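Local structure of metallo-beta-lactamase superfamily protein (Thermus thermophilus, 2ZWR) at residues Leu11-Tyr16 with Leu26-Asp31; Thr53-Asp58 with Pro78-Leu83; Leu120-His125 with Lys169-Leu174; Leu145-Ser150 with Pro182-Gly187. The protein binds a pair of zinc ions within a metallo-beta-lactamase fold and is probably a hydrolase, as members of that superfamily generally are. All coordinates share one frame; numbering follows the deposited sequence.

Contact 1. Residues Leu11-Tyr16 with Leu26-Asp31; sequences LQENAY and LIDPGD. With ZN (zinc ion), chain G.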
loop_
_atom_site.group_PDB
_atom_site.type_symbol
_atom_site.label_atom_id
_atom_site.label_comp_id
_atom_site.label_asym_id
_atom_site.label_seq_id
_atom_site.Cartn_x
_atom_site.Cartn_y
_atom_site.Cartn_z
ATOM N N LEU A 11 -4.043 -12.801 5.283
ATOM C CA LEU A 11 -3.774 -11.680 6.179
ATOM C C LEU A 11 -4.744 -10.526 5.909
ATOM O O LEU A 11 -4.608 -9.447 6.477
ATOM C CB LEU A 11 -2.303 -11.230 6.095
ATOM C CG LEU A 11 -1.218 -11.973 6.912
ATOM C CD1 LEU A 11 -1.621 -12.145 8.386
ATOM C CD2 LEU A 11 -0.852 -13.328 6.324
ATOM N N GLN A 12 -5.725 -10.777 5.043
ATOM C CA GLN A 12 -6.816 -9.842 4.790
ATOM C C GLN A 12 -6.308 -8.417 4.505
ATOM O O GLN A 12 -6.614 -7.458 5.227
ATOM C CB GLN A 12 -7.819 -9.889 5.946
ATOM C CG GLN A 12 -8.605 -11.202 5.977
ATOM C CD GLN A 12 -9.561 -11.303 7.145
ATOM O OE1 GLN A 12 -9.282 -10.820 8.250
ATOM N NE2 GLN A 12 -10.696 -11.951 6.914
ATOM N N GLU A 13 -5.507 -8.317 3.450
ATOM C CA GLU A 13 -4.862 -7.078 3.067
ATOM C C GLU A 13 -5.731 -6.383 2.025
ATOM O O GLU A 13 -6.378 -7.062 1.221
ATOM C CB GLU A 13 -3.459 -7.391 2.523
ATOM C CG GLU A 13 -2.682 -6.208 1.933
ATOM C CD GLU A 13 -2.839 -6.078 0.419
ATOM O OE1 GLU A 13 -3.460 -6.955 -0.213
ATOM O OE2 GLU A 13 -2.349 -5.080 -0.145
ATOM N N ASN A 14 -5.752 -5.047 2.039
ATOM C CA ASN A 14 -6.529 -4.272 1.058
ATOM C C ASN A 14 -5.704 -3.756 -0.137
ATOM O O ASN A 14 -4.781 -2.930 0.030
ATOM C CB ASN A 14 -7.241 -3.066 1.713
ATOM C CG ASN A 14 -8.093 -3.444 2.933
ATOM O OD1 ASN A 14 -8.159 -2.680 3.901
ATOM N ND2 ASN A 14 -8.758 -4.598 2.883
ATOM N N ALA A 15 -6.064 -4.228 -1.333
ATOM C CA ALA A 15 -5.586 -3.663 -2.593
ATOM C C ALA A 15 -6.554 -2.584 -3.079
ATOM O O ALA A 15 -7.734 -2.612 -2.741
ATOM C CB ALA A 15 -5.449 -4.749 -3.657
ATOM N N TYR A 16 -6.056 -1.637 -3.866
ATOM C CA TYR A 16 -6.902 -0.580 -4.404
ATOM C C TYR A 16 -6.629 -0.410 -5.881
ATOM O O TYR A 16 -5.494 -0.132 -6.278
ATOM C CB TYR A 16 -6.699 0.758 -3.649
ATOM C CG TYR A 16 -7.062 0.675 -2.172
ATOM C CD1 TYR A 16 -8.374 0.892 -1.737
ATOM C CD2 TYR A 16 -6.101 0.340 -1.218
ATOM C CE1 TYR A 16 -8.719 0.782 -0.376
ATOM C CE2 TYR A 16 -6.439 0.229 0.141
ATOM C CZ TYR A 16 -7.748 0.452 0.548
ATOM O OH TYR A 16 -8.076 0.351 1.886
ATOM N N LEU A 26 -2.905 0.167 -9.708
ATOM C CA LEU A 26 -3.207 -0.847 -8.737
ATOM C C LEU A 26 -2.235 -0.743 -7.560
ATOM O O LEU A 26 -1.026 -0.906 -7.733
ATOM C CB LEU A 26 -3.126 -2.218 -9.407
ATOM C CG LEU A 26 -3.346 -3.446 -8.532
ATOM C CD1 LEU A 26 -4.671 -3.370 -7.801
ATOM C CD2 LEU A 26 -3.235 -4.687 -9.417
ATOM N N ILE A 27 -2.786 -0.458 -6.376
ATOM C CA ILE A 27 -2.019 -0.310 -5.134
ATOM C C ILE A 27 -2.018 -1.595 -4.298
ATOM O O ILE A 27 -3.083 -2.102 -3.937
ATOM C CB ILE A 27 -2.576 0.869 -4.273
ATOM C CG1 ILE A 27 -2.468 2.191 -5.040
ATOM C CG2 ILE A 27 -1.881 0.956 -2.901
ATOM C CD1 ILE A 27 -3.133 3.388 -4.340
ATOM N N ASP A 28 -0.819 -2.092 -3.981
ATOM C CA ASP A 28 -0.608 -3.259 -3.094
ATOM C C ASP A 28 -1.386 -4.548 -3.484
ATOM O O ASP A 28 -2.214 -5.038 -2.693
ATOM C CB ASP A 28 -0.919 -2.915 -1.626
ATOM C CG ASP A 28 -0.005 -1.847 -1.042
ATOM O OD1 ASP A 28 0.924 -1.377 -1.727
ATOM O OD2 ASP A 28 -0.229 -1.478 0.135
ATOM N N PRO A 29 -1.109 -5.120 -4.675
ATOM C CA PRO A 29 -1.753 -6.403 -5.021
ATOM C C PRO A 29 -1.157 -7.553 -4.197
ATOM O O PRO A 29 -0.187 -8.169 -4.626
ATOM C CB PRO A 29 -1.403 -6.583 -6.503
ATOM C CG PRO A 29 -0.123 -5.788 -6.692
ATOM C CD PRO A 29 -0.190 -4.645 -5.729
ATOM N N GLY A 30 -1.754 -7.830 -3.036
ATOM C CA GLY A 30 -1.158 -8.689 -2.023
ATOM C C GLY A 30 -1.256 -10.192 -2.224
ATOM O O GLY A 30 -0.378 -10.950 -1.786
ATOM N N ASP A 31 -2.318 -10.621 -2.892
ATOM C CA ASP A 31 -2.592 -12.026 -3.077
ATOM C C ASP A 31 -3.776 -12.192 -4.010
ATOM O O ASP A 31 -4.396 -11.206 -4.429
ATOM C CB ASP A 31 -2.903 -12.669 -1.717
ATOM C CG ASP A 31 -2.618 -14.148 -1.690
ATOM O OD1 ASP A 31 -2.165 -14.694 -2.711
ATOM O OD2 ASP A 31 -2.862 -14.776 -0.651
HETATM ZN ZN ZN G . -2.071 -16.841 -2.705
HETATM O O HOH W 1 -2.877 -0.822 0.836
HETATM O O HOH W 2 -3.827 -17.152 -1.611
#
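The beta hairpin of strands 13-20 and 23-27 is caught here where its second strand runs out toward the metal centre. Y16 and I27 form an antiparallel hydrogen-bonded pair. Y16 N gives its hydrogen to I27 O at 3.0 Å, in the carbonyl plane and on a lone pair, and I27 N returns one to Y16 O at 2.7 Å in an almost straight bond (179° at the hydrogen). The CB atoms of the two residues lie on the same face of the sheet.

After I27 the chain leaves the strand, turned by the left-handed backbone of D28. A15 CB sits 3.4 Å from D28 O. E13 crosses D28 at about a right angle: its CG is anti to the backbone N (chi1 174°), and a bend at chi2 (-95°) brings OE2 within 2.6 Å of D28 O. Two oxygens so close suggest that the carboxyl group of E13 holds a proton, which the nearby D28 carboxylate (E13 OE2 to D28 OD2, 4.2 Å) would also favour.

D28 is the aspartate that, in the metallo-beta-lactamase fold, follows an early strand and stands in the second shell of the metals. Its OD2 is gripped by T53 OG1, by ND1 of the zinc ligand H59, and by a water at 2.8 Å that also donates to N14 O. The hydroxyl of Y16 bonds P182 O. Beyond G30, D31 OD1 binds a separate, outlying zinc ion at 2.1 Å, not one of the active-site pair, and a water on that metal donates to D31 OD2.

Contact 2. Residues Thr53-Asp58 with Pro78-Leu83; sequences THAHFD and PLDLPL. With ZN (zinc ion), chain D; ZN (zinc ion), chain C.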
loop_
_atom_site.group_PDB
_atom_site.type_symbol
_atom_site.label_atom_id
_atom_site.label_comp_id
_atom_site.label_asym_id
_atom_site.label_seq_id
_atom_site.Cartn_x
_atom_site.Cartn_y
_atom_site.Cartn_z
ATOM N N THR A 53 2.869 0.674 -1.234
ATOM C CA THR A 53 3.054 1.418 0.016
ATOM C C THR A 53 4.253 0.861 0.745
ATOM O O THR A 53 5.045 1.614 1.304
ATOM C CB THR A 53 1.817 1.367 0.967
ATOM O OG1 THR A 53 1.601 0.017 1.415
ATOM C CG2 THR A 53 0.557 1.948 0.297
ATOM N N HIS A 54 4.388 -0.466 0.727
ATOM C CA HIS A 54 5.574 -1.141 1.267
ATOM C C HIS A 54 5.636 -2.588 0.767
ATOM O O HIS A 54 4.750 -3.019 0.020
ATOM C CB HIS A 54 5.619 -1.037 2.801
ATOM C CG HIS A 54 4.532 -1.797 3.510
ATOM N ND1 HIS A 54 3.195 -1.516 3.348
ATOM C CD2 HIS A 54 4.597 -2.798 4.418
ATOM C CE1 HIS A 54 2.480 -2.327 4.109
ATOM N NE2 HIS A 54 3.308 -3.115 4.768
ATOM N N ALA A 55 6.669 -3.326 1.173
ATOM C CA ALA A 55 6.957 -4.656 0.610
ATOM C C ALA A 55 6.905 -5.824 1.595
ATOM O O ALA A 55 7.557 -6.840 1.369
ATOM C CB ALA A 55 8.290 -4.656 -0.122
ATOM N N HIS A 56 6.132 -5.708 2.674
ATOM C CA HIS A 56 5.740 -6.914 3.395
ATOM C C HIS A 56 5.010 -7.860 2.434
ATOM O O HIS A 56 4.276 -7.414 1.530
ATOM C CB HIS A 56 4.867 -6.602 4.594
ATOM C CG HIS A 56 5.612 -5.971 5.717
ATOM N ND1 HIS A 56 5.009 -5.121 6.620
ATOM C CD2 HIS A 56 6.917 -6.044 6.075
ATOM C CE1 HIS A 56 5.911 -4.708 7.496
ATOM N NE2 HIS A 56 7.072 -5.253 7.185
ATOM N N PHE A 57 5.229 -9.156 2.631
ATOM C CA PHE A 57 4.719 -10.182 1.723
ATOM C C PHE A 57 3.209 -10.143 1.474
ATOM O O PHE A 57 2.755 -10.531 0.389
ATOM C CB PHE A 57 5.183 -11.586 2.148
ATOM C CG PHE A 57 4.490 -12.144 3.387
ATOM C CD1 PHE A 57 5.143 -12.144 4.618
ATOM C CD2 PHE A 57 3.220 -12.725 3.307
ATOM C CE1 PHE A 57 4.534 -12.676 5.768
ATOM C CE2 PHE A 57 2.596 -13.264 4.453
ATOM C CZ PHE A 57 3.257 -13.238 5.683
ATOM N N ASP A 58 2.432 -9.684 2.459
ATOM C CA ASP A 58 0.974 -9.597 2.294
ATOM C C ASP A 58 0.543 -8.469 1.355
ATOM O O ASP A 58 -0.639 -8.354 1.018
ATOM C CB ASP A 58 0.247 -9.518 3.655
ATOM C CG ASP A 58 0.711 -8.342 4.513
ATOM O OD1 ASP A 58 1.931 -8.143 4.678
ATOM O OD2 ASP A 58 -0.154 -7.611 5.028
ATOM N N PRO A 78 13.053 2.449 -2.497
ATOM C CA PRO A 78 14.259 1.615 -2.482
ATOM C C PRO A 78 14.645 1.069 -1.097
ATOM O O PRO A 78 15.321 0.046 -1.016
ATOM C CB PRO A 78 15.352 2.552 -3.023
ATOM C CG PRO A 78 14.801 3.928 -2.871
ATOM C CD PRO A 78 13.324 3.786 -3.058
ATOM N N LEU A 79 14.231 1.744 -0.027
ATOM C CA LEU A 79 14.518 1.238 1.320
ATOM C C LEU A 79 13.710 -0.033 1.673
ATOM O O LEU A 79 14.055 -0.732 2.621
ATOM C CB LEU A 79 14.355 2.327 2.380
ATOM C CG LEU A 79 15.465 3.396 2.451
ATOM C CD1 LEU A 79 15.195 4.365 3.570
ATOM C CD2 LEU A 79 16.847 2.762 2.635
ATOM N N ASP A 80 12.673 -0.348 0.895
ATOM C CA ASP A 80 11.949 -1.634 1.071
ATOM C C ASP A 80 12.358 -2.753 0.097
ATOM O O ASP A 80 11.731 -3.827 0.086
ATOM C CB ASP A 80 10.431 -1.441 1.037
ATOM C CG ASP A 80 9.830 -1.303 2.427
ATOM O OD1 ASP A 80 10.593 -1.028 3.376
ATOM O OD2 ASP A 80 8.601 -1.485 2.583
ATOM N N LEU A 81 13.390 -2.508 -0.716
ATOM C CA LEU A 81 13.901 -3.528 -1.642
ATOM C C LEU A 81 14.322 -4.839 -0.964
ATOM O O LEU A 81 14.002 -5.910 -1.482
ATOM C CB LEU A 81 15.073 -3.006 -2.481
ATOM C CG LEU A 81 14.983 -2.849 -4.005
ATOM C CD1 LEU A 81 13.910 -3.697 -4.699
ATOM C CD2 LEU A 81 14.864 -1.382 -4.385
ATOM N N PRO A 82 15.068 -4.766 0.168
ATOM C CA PRO A 82 15.424 -6.019 0.842
ATOM C C PRO A 82 14.205 -6.834 1.267
ATOM O O PRO A 82 14.222 -8.057 1.148
ATOM C CB PRO A 82 16.234 -5.547 2.059
ATOM C CG PRO A 82 16.811 -4.230 1.608
ATOM C CD PRO A 82 15.677 -3.606 0.856
ATOM N N LEU A 83 13.154 -6.159 1.730
ATOM C CA LEU A 83 11.899 -6.822 2.049
ATOM C C LEU A 83 11.260 -7.428 0.794
ATOM O O LEU A 83 10.779 -8.562 0.812
ATOM C CB LEU A 83 10.925 -5.852 2.726
ATOM C CG LEU A 83 11.225 -5.342 4.134
ATOM C CD1 LEU A 83 10.210 -4.283 4.537
ATOM C CD2 LEU A 83 11.239 -6.464 5.157
HETATM ZN ZN ZN D . 2.993 -4.349 6.545
HETATM ZN ZN ZN C . -0.025 -5.406 5.733
HETATM O O HOH W 3 1.710 -5.960 6.303
#
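D80 carries the polar part of this contact. Its CB packs 4.0 Å from A55 CB, and its carboxylate continues toward the backbone of the metal-binding loop. There OD2 takes the A55 N-H at 3.0 Å (150° at the hydrogen) on its anti lone pair, and the same oxygen lies 3.0 Å from H54 CB. D80 and H54 run side by side, with carboxylate and imidazole planes 58° apart. S126 OG also bonds OD2, while OD1 takes the backbone N-H of G128, so the group is fixed at both oxygens.

One turn further on, L83 sets its CB 4.1 Å from A55 CB and brings CD1 to 4.0 Å from H56 CD2. Residues 54-59 form the HxHxDH signature of the superfamily. H54 NE2 and H56 ND1 bind the same zinc, each at 2.2 Å; D58 OD2 binds the second zinc of the pair, and a water bridges the two metals. T53 OG1 accepts from H54 ND1 at 2.9 Å in the ring plane, which fixes the rotation of that imidazole.

The loop follows strand 50-51 and leads to helix 63-70; the start of helix 81-85 packs against it at A55, and D80, just before that helix, makes no capping bond with its carboxylate.

Contact 3. Residues Leu120-His125 with Lys169-Leu174; sequences LHLPGH and KRLLSL. With ZN (zinc ion), chain F; ZN (zinc ion), chain D.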
loop_
_atom_site.group_PDB
_atom_site.type_symbol
_atom_site.label_atom_id
_atom_site.label_comp_id
_atom_site.label_asym_id
_atom_site.label_seq_id
_atom_site.Cartn_x
_atom_site.Cartn_y
_atom_site.Cartn_z
ATOM N N LEU A 120 4.598 10.429 0.136
ATOM C CA LEU A 120 5.060 10.748 1.481
ATOM C C LEU A 120 5.862 9.560 1.993
ATOM O O LEU A 120 5.319 8.462 2.109
ATOM C CB LEU A 120 3.862 10.986 2.409
ATOM C CG LEU A 120 3.102 12.325 2.468
ATOM C CD1 LEU A 120 3.095 13.080 1.159
ATOM C CD2 LEU A 120 1.674 12.108 2.955
ATOM N N HIS A 121 7.144 9.764 2.281
ATOM C CA HIS A 121 7.935 8.721 2.898
ATOM C C HIS A 121 7.699 8.733 4.399
ATOM O O HIS A 121 8.112 9.662 5.103
ATOM C CB HIS A 121 9.432 8.854 2.587
ATOM C CG HIS A 121 10.259 7.735 3.150
ATOM N ND1 HIS A 121 11.375 7.947 3.930
ATOM C CD2 HIS A 121 10.111 6.389 3.067
ATOM C CE1 HIS A 121 11.892 6.785 4.287
ATOM N NE2 HIS A 121 11.144 5.822 3.780
ATOM N N LEU A 122 7.047 7.674 4.872
ATOM C CA LEU A 122 6.573 7.582 6.230
ATOM C C LEU A 122 6.996 6.242 6.837
ATOM O O LEU A 122 6.173 5.343 6.972
ATOM C CB LEU A 122 5.041 7.737 6.255
ATOM C CG LEU A 122 4.453 9.075 5.769
ATOM C CD1 LEU A 122 2.954 8.979 5.511
ATOM C CD2 LEU A 122 4.777 10.225 6.750
ATOM N N PRO A 123 8.280 6.116 7.232
ATOM C CA PRO A 123 8.812 4.837 7.674
ATOM C C PRO A 123 8.363 4.527 9.109
ATOM O O PRO A 123 7.776 5.373 9.778
ATOM C CB PRO A 123 10.333 5.075 7.644
ATOM C CG PRO A 123 10.469 6.507 8.036
ATOM C CD PRO A 123 9.281 7.199 7.375
ATOM N N GLY A 124 8.673 3.330 9.586
ATOM C CA GLY A 124 8.309 2.951 10.934
ATOM C C GLY A 124 7.733 1.555 10.975
ATOM O O GLY A 124 8.182 0.722 11.758
ATOM N N HIS A 125 6.715 1.307 10.151
ATOM C CA HIS A 125 6.169 -0.049 9.979
ATOM C C HIS A 125 7.152 -0.851 9.101
ATOM O O HIS A 125 7.362 -2.053 9.313
ATOM C CB HIS A 125 4.761 0.019 9.379
ATOM C CG HIS A 125 4.136 -1.316 9.108
ATOM N ND1 HIS A 125 3.560 -2.083 10.095
ATOM C CD2 HIS A 125 3.973 -2.005 7.955
ATOM C CE1 HIS A 125 3.083 -3.198 9.567
ATOM N NE2 HIS A 125 3.317 -3.174 8.269
ATOM N N LYS A 169 2.533 11.396 13.291
ATOM C CA LYS A 169 2.450 12.832 13.541
ATOM C C LYS A 169 2.395 13.609 12.229
ATOM O O LYS A 169 1.582 14.515 12.075
ATOM C CB LYS A 169 3.635 13.294 14.399
ATOM C CG LYS A 169 3.422 14.643 15.078
ATOM N N ARG A 170 3.255 13.234 11.282
ATOM C CA ARG A 170 3.243 13.800 9.930
ATOM C C ARG A 170 1.908 13.577 9.214
ATOM O O ARG A 170 1.352 14.505 8.620
ATOM C CB ARG A 170 4.371 13.188 9.106
ATOM C CG ARG A 170 5.622 14.028 9.023
ATOM C CD ARG A 170 5.813 14.527 7.595
ATOM N NE ARG A 170 6.582 13.564 6.812
ATOM C CZ ARG A 170 6.651 13.539 5.483
ATOM N NH1 ARG A 170 5.994 14.426 4.741
ATOM N NH2 ARG A 170 7.391 12.611 4.894
ATOM N N LEU A 171 1.410 12.341 9.271
ATOM C CA LEU A 171 0.153 11.972 8.623
ATOM C C LEU A 171 -1.030 12.755 9.199
ATOM O O LEU A 171 -1.844 13.290 8.459
ATOM C CB LEU A 171 -0.096 10.461 8.719
ATOM C CG LEU A 171 -1.288 9.883 7.932
ATOM C CD1 LEU A 171 -1.155 10.147 6.437
ATOM C CD2 LEU A 171 -1.470 8.370 8.215
ATOM N N LEU A 172 -1.095 12.838 10.520
ATOM C CA LEU A 172 -2.198 13.512 11.205
ATOM C C LEU A 172 -2.178 15.041 11.101
ATOM O O LEU A 172 -3.064 15.705 11.636
ATOM C CB LEU A 172 -2.266 13.066 12.675
ATOM C CG LEU A 172 -3.118 11.833 13.023
ATOM C CD1 LEU A 172 -4.605 12.062 12.710
ATOM C CD2 LEU A 172 -2.608 10.572 12.336
ATOM N N SER A 173 -1.182 15.588 10.406
ATOM C CA SER A 173 -1.122 17.023 10.130
ATOM C C SER A 173 -1.788 17.385 8.788
ATOM O O SER A 173 -1.991 18.568 8.480
ATOM C CB SER A 173 0.327 17.524 10.191
ATOM O OG SER A 173 0.994 17.343 8.949
ATOM N N LEU A 174 -2.119 16.368 7.989
ATOM C CA LEU A 174 -2.933 16.560 6.789
ATOM C C LEU A 174 -4.386 16.884 7.185
ATOM O O LEU A 174 -4.800 16.597 8.319
ATOM C CB LEU A 174 -2.878 15.315 5.883
ATOM C CG LEU A 174 -1.508 14.817 5.407
ATOM C CD1 LEU A 174 -1.651 13.525 4.608
ATOM C CD2 LEU A 174 -0.771 15.880 4.600
HETATM ZN ZN ZN F . 12.156 9.926 4.269
HETATM ZN ZN ZN D . 2.993 -4.349 6.545
HETATM O O HOH W 3 1.710 -5.960 6.303
#
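R170 lies against L120, H121 and L122. Its NH2 reaches H121 O at 3.0 Å, close to the guanidinium plane, but the 128° angle at the hydrogen makes this a weak bond. Over one face of the guanidinium lies the L122 methyl CD2, 3.8 Å from R170 NE. Beside the arginine, leucines meet: L120 CD2 and L174 CD1 approach tip to tip at 4.0 Å, and L122 CD1 lies 4.4 Å from L171 CD1.

Bends at chi2 and chi3 fold the arginine back over L122, and its NH2 is held chiefly by a salt bridge to E110, whose OE1 also accepts the H121 N-H. At the end of the helix a type I turn from L171 to L174 swings L174 round to L120, and R170 O takes both S173 N and S173 OG, the hydroxyl at 2.9 Å. H121 ND1 binds an outlying zinc at 2.1 Å and its NE2 is hydrogen-bonded to P127 O, while H125, beyond G124, puts NE2 at 2.1 Å from a zinc of the active-site pair.

Helix 161-171 thus ends against strand 117-121, with Y133 of the adjacent strand 130-134 touching L120 and L174, and L190 of helix 190-196 packing on L171 and L174.

Contact 4. Residues Leu145-Ser150 with Pro182-Gly187; sequences LLFRGS and PGHGPG. With ZN (zinc ion), chain C.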
loop_
_atom_site.group_PDB
_atom_site.type_symbol
_atom_site.label_atom_id
_atom_site.label_comp_id
_atom_site.label_asym_id
_atom_site.label_seq_id
_atom_site.Cartn_x
_atom_site.Cartn_y
_atom_site.Cartn_z
ATOM N N LEU A 145 0.183 2.279 8.035
ATOM C CA LEU A 145 0.477 3.327 9.029
ATOM C C LEU A 145 -0.661 3.426 10.059
ATOM O O LEU A 145 -0.457 3.254 11.268
ATOM C CB LEU A 145 0.657 4.688 8.347
ATOM C CG LEU A 145 2.075 5.127 7.950
ATOM N N LEU A 146 -1.860 3.685 9.550
ATOM C CA LEU A 146 -3.008 4.020 10.369
ATOM C C LEU A 146 -4.226 3.175 9.997
ATOM O O LEU A 146 -4.635 3.141 8.829
ATOM C CB LEU A 146 -3.324 5.513 10.190
ATOM C CG LEU A 146 -4.507 6.139 10.931
ATOM C CD1 LEU A 146 -4.290 6.170 12.455
ATOM C CD2 LEU A 146 -4.764 7.547 10.394
ATOM N N PHE A 147 -4.812 2.523 11.000
ATOM C CA PHE A 147 -6.028 1.746 10.811
ATOM C C PHE A 147 -7.211 2.425 11.480
ATOM O O PHE A 147 -7.048 3.420 12.190
ATOM C CB PHE A 147 -5.857 0.314 11.350
ATOM C CG PHE A 147 -4.700 -0.432 10.733
ATOM C CD1 PHE A 147 -4.485 -0.401 9.349
ATOM C CD2 PHE A 147 -3.822 -1.157 11.529
ATOM C CE1 PHE A 147 -3.407 -1.084 8.769
ATOM C CE2 PHE A 147 -2.748 -1.843 10.961
ATOM C CZ PHE A 147 -2.545 -1.811 9.570
ATOM N N ARG A 148 -8.400 1.885 11.225
ATOM C CA ARG A 148 -9.606 2.263 11.940
ATOM C C ARG A 148 -9.493 1.688 13.361
ATOM O O ARG A 148 -9.684 0.490 13.576
ATOM C CB ARG A 148 -10.847 1.754 11.177
ATOM C CG ARG A 148 -12.203 1.796 11.903
ATOM C CD ARG A 148 -12.770 3.204 12.063
ATOM N NE ARG A 148 -12.098 3.933 13.140
ATOM C CZ ARG A 148 -12.426 3.857 14.427
ATOM N NH1 ARG A 148 -11.740 4.562 15.314
ATOM N NH2 ARG A 148 -13.435 3.081 14.830
ATOM N N GLY A 149 -9.109 2.546 14.304
ATOM C CA GLY A 149 -8.970 2.162 15.711
ATOM C C GLY A 149 -7.636 1.563 16.134
ATOM O O GLY A 149 -7.510 1.067 17.257
ATOM N N SER A 150 -6.635 1.611 15.257
ATOM C CA SER A 150 -5.314 1.075 15.575
ATOM C C SER A 150 -4.245 1.646 14.656
ATOM O O SER A 150 -4.520 2.538 13.844
ATOM C CB SER A 150 -5.308 -0.461 15.492
ATOM O OG SER A 150 -4.092 -0.984 16.022
ATOM N N PRO A 182 -6.600 2.187 4.180
ATOM C CA PRO A 182 -5.466 1.494 4.799
ATOM C C PRO A 182 -5.197 0.096 4.226
ATOM O O PRO A 182 -6.023 -0.449 3.477
ATOM C CB PRO A 182 -5.894 1.387 6.268
ATOM C CG PRO A 182 -7.414 1.216 6.197
ATOM C CD PRO A 182 -7.865 1.922 4.907
ATOM N N GLY A 183 -4.051 -0.477 4.596
ATOM C CA GLY A 183 -3.660 -1.808 4.144
ATOM C C GLY A 183 -4.463 -2.962 4.731
ATOM O O GLY A 183 -4.442 -4.054 4.179
ATOM N N HIS A 184 -5.140 -2.728 5.855
ATOM C CA HIS A 184 -5.990 -3.738 6.519
ATOM C C HIS A 184 -7.198 -3.076 7.177
ATOM O O HIS A 184 -7.105 -1.957 7.657
ATOM C CB HIS A 184 -5.209 -4.538 7.585
ATOM C CG HIS A 184 -3.927 -5.124 7.078
ATOM N ND1 HIS A 184 -3.843 -6.406 6.578
ATOM C CD2 HIS A 184 -2.690 -4.588 6.953
ATOM C CE1 HIS A 184 -2.605 -6.639 6.174
ATOM N NE2 HIS A 184 -1.884 -5.550 6.390
ATOM N N GLY A 185 -8.318 -3.790 7.220
ATOM C CA GLY A 185 -9.512 -3.314 7.900
ATOM C C GLY A 185 -10.267 -2.263 7.102
ATOM O O GLY A 185 -9.945 -2.029 5.934
ATOM N N PRO A 186 -11.273 -1.616 7.732
ATOM C CA PRO A 186 -12.154 -0.674 7.034
ATOM C C PRO A 186 -11.539 0.701 6.831
ATOM O O PRO A 186 -10.541 1.054 7.476
ATOM C CB PRO A 186 -13.372 -0.565 7.957
ATOM C CG PRO A 186 -12.915 -0.982 9.287
ATOM C CD PRO A 186 -11.624 -1.751 9.156
ATOM N N GLY A 187 -12.144 1.473 5.938
ATOM C CA GLY A 187 -11.699 2.833 5.693
ATOM C C GLY A 187 -12.041 3.701 6.883
ATOM O O GLY A 187 -12.853 3.320 7.726
HETATM ZN ZN ZN C . -0.025 -5.406 5.733
HETATM O O HOH W 4 -8.594 -0.088 9.182
HETATM O O HOH W 3 1.710 -5.960 6.303
#
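F147 and H184 lie side by side and point the same way, but their rings are turned almost perpendicular: the planes stand 88° apart, with centroids separated by 5.8 Å. The tip of the phenyl does the touching, F147 CZ coming to 3.8 Å from H184 CD2. With CG anti to the carbonyl carbon (chi1 -57°), the ring reaches along the 182-184 backbone and places CD1 3.5 Å from H184 O. At the phenyl edge, in the ring plane, P182 CB sits 3.8 Å from F147 CD1; the same proline carbon presses on L146 O at 3.3 Å.

H184 is the last ligand along the chain of the two-metal site in this metallo-beta-lactamase fold. It stands in the PGHG loop between strands 179-182 and 188-189, and its NE2 binds zinc at 2.0 Å beside D58, H59 and D144. Its other nitrogen, ND1, bonds Q12 O, which fixes the rotation of the imidazole. The phenyl tip thus meets the imidazole at CD2, next to the zinc-bound NE2.

R148 crosses P186 obliquely, its CG 3.9 Å from P186 CG, before bends at chi2 and chi3 carry the guanidinium away to a salt bridge with E193 of helix 190-196. No direct hydrogen bond joins the two segments; a water does so instead. It accepts from R148 N at 2.8 Å and donates to H184 O and P186 O, tying the small hairpin of strands 146-147 and 150-151 to the loop. At the tip of that hairpin G149 takes a positive phi, and its N-H goes to E193 OE2.

How the contacts relate
Contacts 1, 2 and 3 are largely buried, whereas contact 4 is partly open along R148, P186 and G187. Strand pairing and close carboxyl groups mark contact 1; contact 2 combines one carboxylate-to-backbone bond with A55-L83 packing, contact 3 has leucine packing with a solvent-exposed arginine over it, and contact 4 aromatic and proline packing joined by water. Contacts 2, 3 and 4 supply ligands of the active-site zinc pair: 2 and 3 share one metal, 2 and 4 the other. Contact 1 binds only an outlying zinc, through D31, but backs them, L11 CB packing on D58 CB of contact 2 and N14 N meeting G183 O of contact 4. Contacts 3 and 4 pack through L171 on L146.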